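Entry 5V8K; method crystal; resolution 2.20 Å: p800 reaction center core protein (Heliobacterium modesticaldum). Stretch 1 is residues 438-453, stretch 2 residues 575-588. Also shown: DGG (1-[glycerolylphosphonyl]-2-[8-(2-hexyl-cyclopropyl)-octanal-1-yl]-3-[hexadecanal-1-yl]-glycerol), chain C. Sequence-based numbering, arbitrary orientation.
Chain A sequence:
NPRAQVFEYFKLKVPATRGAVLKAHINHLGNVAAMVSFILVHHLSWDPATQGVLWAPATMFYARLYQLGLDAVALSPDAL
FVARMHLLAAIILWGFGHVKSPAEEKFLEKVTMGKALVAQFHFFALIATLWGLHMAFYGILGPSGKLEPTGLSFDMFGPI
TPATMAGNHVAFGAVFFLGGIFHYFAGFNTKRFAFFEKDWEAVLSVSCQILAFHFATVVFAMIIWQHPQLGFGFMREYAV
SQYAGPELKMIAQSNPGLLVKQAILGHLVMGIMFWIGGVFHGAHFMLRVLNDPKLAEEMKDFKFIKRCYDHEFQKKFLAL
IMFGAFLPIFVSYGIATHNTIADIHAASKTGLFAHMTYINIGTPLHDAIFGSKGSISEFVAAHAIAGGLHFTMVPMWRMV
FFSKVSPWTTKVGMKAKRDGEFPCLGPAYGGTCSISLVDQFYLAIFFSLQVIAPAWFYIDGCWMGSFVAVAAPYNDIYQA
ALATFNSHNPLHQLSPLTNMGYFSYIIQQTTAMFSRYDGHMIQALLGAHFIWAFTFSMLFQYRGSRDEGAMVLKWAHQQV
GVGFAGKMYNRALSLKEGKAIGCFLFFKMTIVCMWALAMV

Stretch 1 438-453: VDQFYLAIFFSLQVIA
Stretch 2 575-588: LKEGKAIGCFLFFK

Two nearly parallel helices of one chain pack through an apolar, aromatic-rich seam, with a single salt bridge near its N-terminal end. Helix 438-447 and helix 575-588 run at 13°, their axes approaching to 9.9 Å; CA atoms pair Y442 with C583 (6.3 Å) and F446 with F587 (6.6 Å), and 649 Å² is buried in all. Backbone i to i+4 hydrogen bonds maintain both helices; near S448, L449 N instead bonds F446 O (3.3 Å).

C583 (chi1 t) points toward stretch 1, and its small side chain fits among larger ones: SG lies 3.7 Å from I445 CG2 and over the F446 ring, 4.3 Å from its centroid. F446 (m) turns its edge to the face of F586 (t), planes at 82° and centroids 5.1 Å apart. F587 (t), the most covered residue, receives I445 CG2 over one face, 4.0 Å from the centroid, while I452 CD1 meets its edge, 3.6 Å from CZ. S448 (p) satisfies its hydroxyl internally, OG donating to I445 O at 2.7 Å.

At the polar end, K579 extends NZ to D439 OD2 (2.8 Å), a salt bridge whose hydrogen bond is weak. Small A580 leaves room for Y442 (m), whose OH is 3.3 Å from A580 CB; a water links Y442 OH (2.7 Å from its O) to K576 O (2.9 Å).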

# COMPACT_ATOMS: atom_id res chain seq x y z
N VAL A 438 21.89 7.76 6.61
CA VAL A 438 21.11 6.56 6.95
C VAL A 438 19.73 6.61 6.28
O VAL A 438 19.17 5.57 5.92
CB VAL A 438 21.03 6.35 8.48
CG1 VAL A 438 20.02 7.29 9.16
CG2 VAL A 438 20.71 4.94 8.77
N ASP A 439 19.18 7.80 6.08
CA ASP A 439 17.86 7.88 5.47
C ASP A 439 17.91 7.53 3.98
O ASP A 439 16.96 6.98 3.44
CB ASP A 439 17.26 9.26 5.74
CG ASP A 439 16.91 9.48 7.23
OD1 ASP A 439 16.76 8.48 7.99
OD2 ASP A 439 16.77 10.65 7.64
N GLN A 440 19.06 7.75 3.33
CA GLN A 440 19.25 7.27 1.97
C GLN A 440 19.51 5.76 1.94
O GLN A 440 19.17 5.09 0.96
CB GLN A 440 20.40 8.01 1.29
CG GLN A 440 20.13 9.49 1.03
CD GLN A 440 18.96 9.69 0.06
OE1 GLN A 440 18.94 9.12 -1.04
NE2 GLN A 440 17.98 10.46 0.48
N PHE A 441 20.12 5.21 2.99
CA PHE A 441 20.18 3.76 3.13
C PHE A 441 18.79 3.14 3.10
O PHE A 441 18.53 2.20 2.35
CB PHE A 441 20.92 3.37 4.41
CG PHE A 441 20.64 1.95 4.84
CD1 PHE A 441 21.29 0.91 4.23
CD2 PHE A 441 19.70 1.69 5.79
CE1 PHE A 441 21.03 -0.39 4.58
CE2 PHE A 441 19.39 0.36 6.17
CZ PHE A 441 20.07 -0.69 5.57
N TYR A 442 17.87 3.65 3.93
CA TYR A 442 16.51 3.12 3.93
C TYR A 442 15.89 3.23 2.55
O TYR A 442 15.16 2.33 2.11
CB TYR A 442 15.62 3.85 4.94
CG TYR A 442 16.09 3.86 6.35
CD1 TYR A 442 16.54 2.70 6.97
CD2 TYR A 442 16.09 5.03 7.08
CE1 TYR A 442 16.99 2.73 8.25
CE2 TYR A 442 16.54 5.06 8.41
CZ TYR A 442 16.98 3.89 9.00
OH TYR A 442 17.49 3.88 10.30
N LEU A 443 16.11 4.38 1.87
CA LEU A 443 15.45 4.59 0.60
C LEU A 443 15.97 3.60 -0.43
O LEU A 443 15.21 3.13 -1.28
CB LEU A 443 15.65 6.06 0.14
CG LEU A 443 14.91 6.58 -1.09
CD1 LEU A 443 13.38 6.41 -0.90
CD2 LEU A 443 15.22 8.03 -1.44
N ALA A 444 17.25 3.27 -0.38
CA ALA A 444 17.76 2.27 -1.30
C ALA A 444 17.12 0.90 -1.04
O ALA A 444 16.77 0.17 -1.98
CB ALA A 444 19.28 2.20 -1.23
N ILE A 445 16.88 0.56 0.24
CA ILE A 445 16.17 -0.67 0.57
C ILE A 445 14.79 -0.68 -0.07
O ILE A 445 14.36 -1.69 -0.64
CB ILE A 445 16.08 -0.85 2.10
CG1 ILE A 445 17.49 -1.01 2.75
CG2 ILE A 445 15.17 -2.03 2.43
CD1 ILE A 445 18.22 -2.32 2.36
N PHE A 446 14.05 0.42 0.07
CA PHE A 446 12.73 0.57 -0.54
C PHE A 446 12.80 0.40 -2.05
O PHE A 446 12.01 -0.34 -2.65
CB PHE A 446 12.15 1.97 -0.26
CG PHE A 446 11.57 2.17 1.11
CD1 PHE A 446 10.53 1.39 1.56
CD2 PHE A 446 12.06 3.17 1.93
CE1 PHE A 446 9.98 1.59 2.87
CE2 PHE A 446 11.54 3.38 3.23
CZ PHE A 446 10.50 2.58 3.69
N PHE A 447 13.69 1.16 -2.70
CA PHE A 447 13.82 1.14 -4.15
C PHE A 447 14.23 -0.25 -4.67
O PHE A 447 13.93 -0.60 -5.83
CB PHE A 447 14.87 2.18 -4.59
CG PHE A 447 14.36 3.64 -4.65
CD1 PHE A 447 13.16 4.03 -4.09
CD2 PHE A 447 15.12 4.59 -5.29
CE1 PHE A 447 12.73 5.37 -4.15
CE2 PHE A 447 14.69 5.94 -5.36
CZ PHE A 447 13.49 6.30 -4.79
N SER A 448 14.93 -1.03 -3.85
CA SER A 448 15.45 -2.33 -4.30
C SER A 448 14.34 -3.30 -4.64
O SER A 448 14.59 -4.30 -5.31
CB SER A 448 16.38 -2.95 -3.25
OG SER A 448 15.65 -3.49 -2.14
N LEU A 449 13.12 -3.03 -4.19
CA LEU A 449 11.97 -3.79 -4.66
C LEU A 449 11.76 -3.71 -6.16
O LEU A 449 11.13 -4.63 -6.71
CB LEU A 449 10.69 -3.35 -3.96
CG LEU A 449 10.75 -3.59 -2.45
CD1 LEU A 449 9.55 -3.01 -1.76
CD2 LEU A 449 10.85 -5.09 -2.12
N GLN A 450 12.25 -2.66 -6.84
CA GLN A 450 12.19 -2.62 -8.30
C GLN A 450 13.19 -3.56 -8.97
O GLN A 450 13.13 -3.73 -10.19
CB GLN A 450 12.43 -1.18 -8.77
CG GLN A 450 11.32 -0.26 -8.42
CD GLN A 450 10.02 -0.90 -8.75
OE1 GLN A 450 9.32 -1.40 -7.88
NE2 GLN A 450 9.72 -0.98 -10.04
N VAL A 451 14.10 -4.14 -8.21
CA VAL A 451 14.95 -5.23 -8.68
C VAL A 451 14.34 -6.59 -8.31
O VAL A 451 14.17 -7.47 -9.17
CB VAL A 451 16.38 -5.09 -8.11
CG1 VAL A 451 17.25 -6.22 -8.55
CG2 VAL A 451 16.99 -3.73 -8.49
N ILE A 452 13.96 -6.75 -7.05
CA ILE A 452 13.53 -8.04 -6.54
C ILE A 452 12.23 -8.49 -7.20
O ILE A 452 12.10 -9.65 -7.60
CB ILE A 452 13.42 -7.98 -5.00
CG1 ILE A 452 14.82 -7.80 -4.42
CG2 ILE A 452 12.81 -9.29 -4.43
CD1 ILE A 452 14.84 -7.31 -2.96
N ALA A 453 11.25 -7.60 -7.33
CA ALA A 453 9.94 -8.05 -7.79
C ALA A 453 9.97 -8.49 -9.25
O ALA A 453 9.60 -9.64 -9.54
CB ALA A 453 8.89 -6.97 -7.54
N LEU A 575 11.14 9.69 15.21
CA LEU A 575 11.37 9.72 13.77
C LEU A 575 12.37 8.66 13.37
O LEU A 575 12.11 7.86 12.47
CB LEU A 575 11.87 11.11 13.31
CG LEU A 575 10.89 12.28 13.48
CD1 LEU A 575 11.57 13.53 13.09
CD2 LEU A 575 9.60 12.11 12.62
N LYS A 576 13.51 8.62 14.05
CA LYS A 576 14.59 7.70 13.71
C LYS A 576 14.19 6.24 13.90
O LYS A 576 14.48 5.40 13.05
CB LYS A 576 15.83 8.02 14.54
CG LYS A 576 16.39 9.35 14.27
CD LYS A 576 17.40 9.79 15.33
CE LYS A 576 18.74 9.22 15.06
NZ LYS A 576 19.76 9.97 15.79
N GLU A 577 13.54 5.93 15.03
CA GLU A 577 13.13 4.55 15.32
C GLU A 577 12.08 4.10 14.33
O GLU A 577 12.15 2.99 13.80
CB GLU A 577 12.58 4.40 16.74
CG GLU A 577 13.50 4.77 17.85
CD GLU A 577 12.80 4.95 19.20
OE1 GLU A 577 11.60 5.31 19.25
OE2 GLU A 577 13.48 4.76 20.24
N GLY A 578 11.07 4.94 14.11
CA GLY A 578 9.97 4.57 13.24
C GLY A 578 10.38 4.40 11.80
O GLY A 578 9.83 3.56 11.09
N LYS A 579 11.40 5.13 11.36
CA LYS A 579 11.87 4.98 9.99
C LYS A 579 12.66 3.68 9.83
O LYS A 579 12.50 2.98 8.83
CB LYS A 579 12.71 6.19 9.58
CG LYS A 579 12.00 7.11 8.63
CD LYS A 579 12.37 8.57 8.79
CE LYS A 579 13.85 8.85 8.74
NZ LYS A 579 14.05 10.32 8.30
N ALA A 580 13.50 3.35 10.82
CA ALA A 580 14.26 2.10 10.78
C ALA A 580 13.34 0.87 10.84
O ALA A 580 13.49 -0.08 10.05
CB ALA A 580 15.26 2.04 11.93
N ILE A 581 12.40 0.87 11.77
CA ILE A 581 11.50 -0.27 11.96
C ILE A 581 10.49 -0.34 10.82
O ILE A 581 10.15 -1.42 10.31
CB ILE A 581 10.79 -0.16 13.32
CG1 ILE A 581 11.79 -0.30 14.45
CG2 ILE A 581 9.66 -1.21 13.46
CD1 ILE A 581 11.25 0.09 15.83
N GLY A 582 10.02 0.83 10.38
CA GLY A 582 9.07 0.87 9.28
C GLY A 582 9.68 0.37 8.00
O GLY A 582 9.05 -0.38 7.25
N CYS A 583 10.91 0.76 7.72
CA CYS A 583 11.57 0.29 6.52
C CYS A 583 11.81 -1.21 6.60
O CYS A 583 11.50 -1.95 5.66
CB CYS A 583 12.87 1.05 6.28
SG CYS A 583 13.88 0.42 4.90
N PHE A 584 12.36 -1.68 7.72
CA PHE A 584 12.61 -3.11 7.91
C PHE A 584 11.35 -3.93 7.66
O PHE A 584 11.37 -4.90 6.90
CB PHE A 584 13.15 -3.39 9.32
CG PHE A 584 13.30 -4.84 9.59
CD1 PHE A 584 14.40 -5.52 9.11
CD2 PHE A 584 12.31 -5.54 10.24
CE1 PHE A 584 14.55 -6.86 9.31
CE2 PHE A 584 12.46 -6.91 10.44
CZ PHE A 584 13.59 -7.56 9.96
N LEU A 585 10.24 -3.56 8.31
CA LEU A 585 9.01 -4.32 8.18
C LEU A 585 8.31 -4.15 6.83
O LEU A 585 7.63 -5.07 6.38
CB LEU A 585 8.06 -3.94 9.31
CG LEU A 585 8.43 -4.42 10.70
CD1 LEU A 585 7.41 -3.87 11.69
CD2 LEU A 585 8.48 -5.96 10.80
N PHE A 586 8.40 -2.96 6.22
CA PHE A 586 7.80 -2.74 4.91
C PHE A 586 8.45 -3.67 3.90
O PHE A 586 7.77 -4.44 3.21
CB PHE A 586 7.98 -1.24 4.53
CG PHE A 586 7.33 -0.84 3.29
CD1 PHE A 586 7.83 -1.19 2.08
CD2 PHE A 586 6.21 -0.05 3.35
CE1 PHE A 586 7.24 -0.76 0.90
CE2 PHE A 586 5.60 0.42 2.19
CZ PHE A 586 6.12 0.04 0.95
N PHE A 587 9.74 -3.65 3.95
CA PHE A 587 10.59 -4.47 3.09
C PHE A 587 10.36 -6.01 3.33
O PHE A 587 10.10 -6.76 2.44
CB PHE A 587 12.10 -4.18 3.21
CG PHE A 587 12.98 -4.97 2.26
CD1 PHE A 587 13.05 -4.64 0.92
CD2 PHE A 587 13.76 -6.03 2.70
CE1 PHE A 587 13.86 -5.33 0.08
CE2 PHE A 587 14.56 -6.71 1.84
CZ PHE A 587 14.61 -6.36 0.54
N LYS A 588 10.44 -6.45 4.57
CA LYS A 588 10.32 -7.87 4.88
C LYS A 588 8.91 -8.39 4.68
O LYS A 588 8.73 -9.54 4.30
CB LYS A 588 10.80 -8.16 6.30
CG LYS A 588 12.33 -8.20 6.41
CD LYS A 588 12.92 -9.30 5.48
CE LYS A 588 14.42 -9.49 5.58
NZ LYS A 588 14.79 -10.70 4.71
C11 DGG C . 10.48 -5.85 14.39
C10 DGG C . 11.43 -5.23 15.38
C9 DGG C . 12.82 -5.18 14.77
C8 DGG C . 12.85 -4.50 13.41
C7 DGG C . 14.12 -4.78 12.62
C6 DGG C . 15.35 -4.00 13.05
C5 DGG C . 14.98 -2.69 13.70
C4 DGG C . 16.19 -1.96 14.22
C3 DGG C . 15.77 -0.65 14.85
C2 DGG C . 16.96 0.16 15.31
C1 DGG C . 16.49 1.41 15.98
O1 DGG C . 15.42 1.46 16.49
O17 DGG C . 17.28 2.58 16.00
C17 DGG C . 16.97 3.68 16.83
C19 DGG C . 18.15 4.65 16.83
O19 DGG C . 18.29 5.23 15.53
C21 DGG C . 19.51 5.03 14.80
O21 DGG C . 20.51 5.14 15.44
C22 DGG C . 19.44 4.63 13.34
C23 DGG C . 18.84 3.23 13.11
C24 DGG C . 19.70 2.21 12.36
C25 DGG C . 19.77 0.79 12.95
C26 DGG C . 19.98 -0.31 11.92
C27 DGG C . 18.68 -0.64 11.20
C28 DGG C . 18.86 -1.68 10.12
C29 DGG C . 17.53 -2.26 9.67
C30 DGG C . 16.59 -1.37 8.88
C31 DGG C . 16.17 -2.03 7.58
C32 DGG C . 17.22 -3.00 7.09
C33 DGG C . 16.81 -3.66 5.80
C18 DGG C . 18.00 5.75 17.86
P DGG C . 16.81 7.71 18.78
OP1 DGG C . 18.15 8.31 18.98
OP2 DGG C . 16.97 6.67 17.61
OP3 DGG C . 16.21 6.89 19.85
OP4 DGG C . 15.74 8.82 18.45
C40 DGG C . 14.79 9.24 19.43
C41 DGG C . 14.79 10.76 19.68
O42 DGG C . 16.03 11.35 19.32
C43 DGG C . 14.42 11.18 21.12
O44 DGG C . 13.21 10.53 21.51
O HOH W 1 16.84 6.14 11.54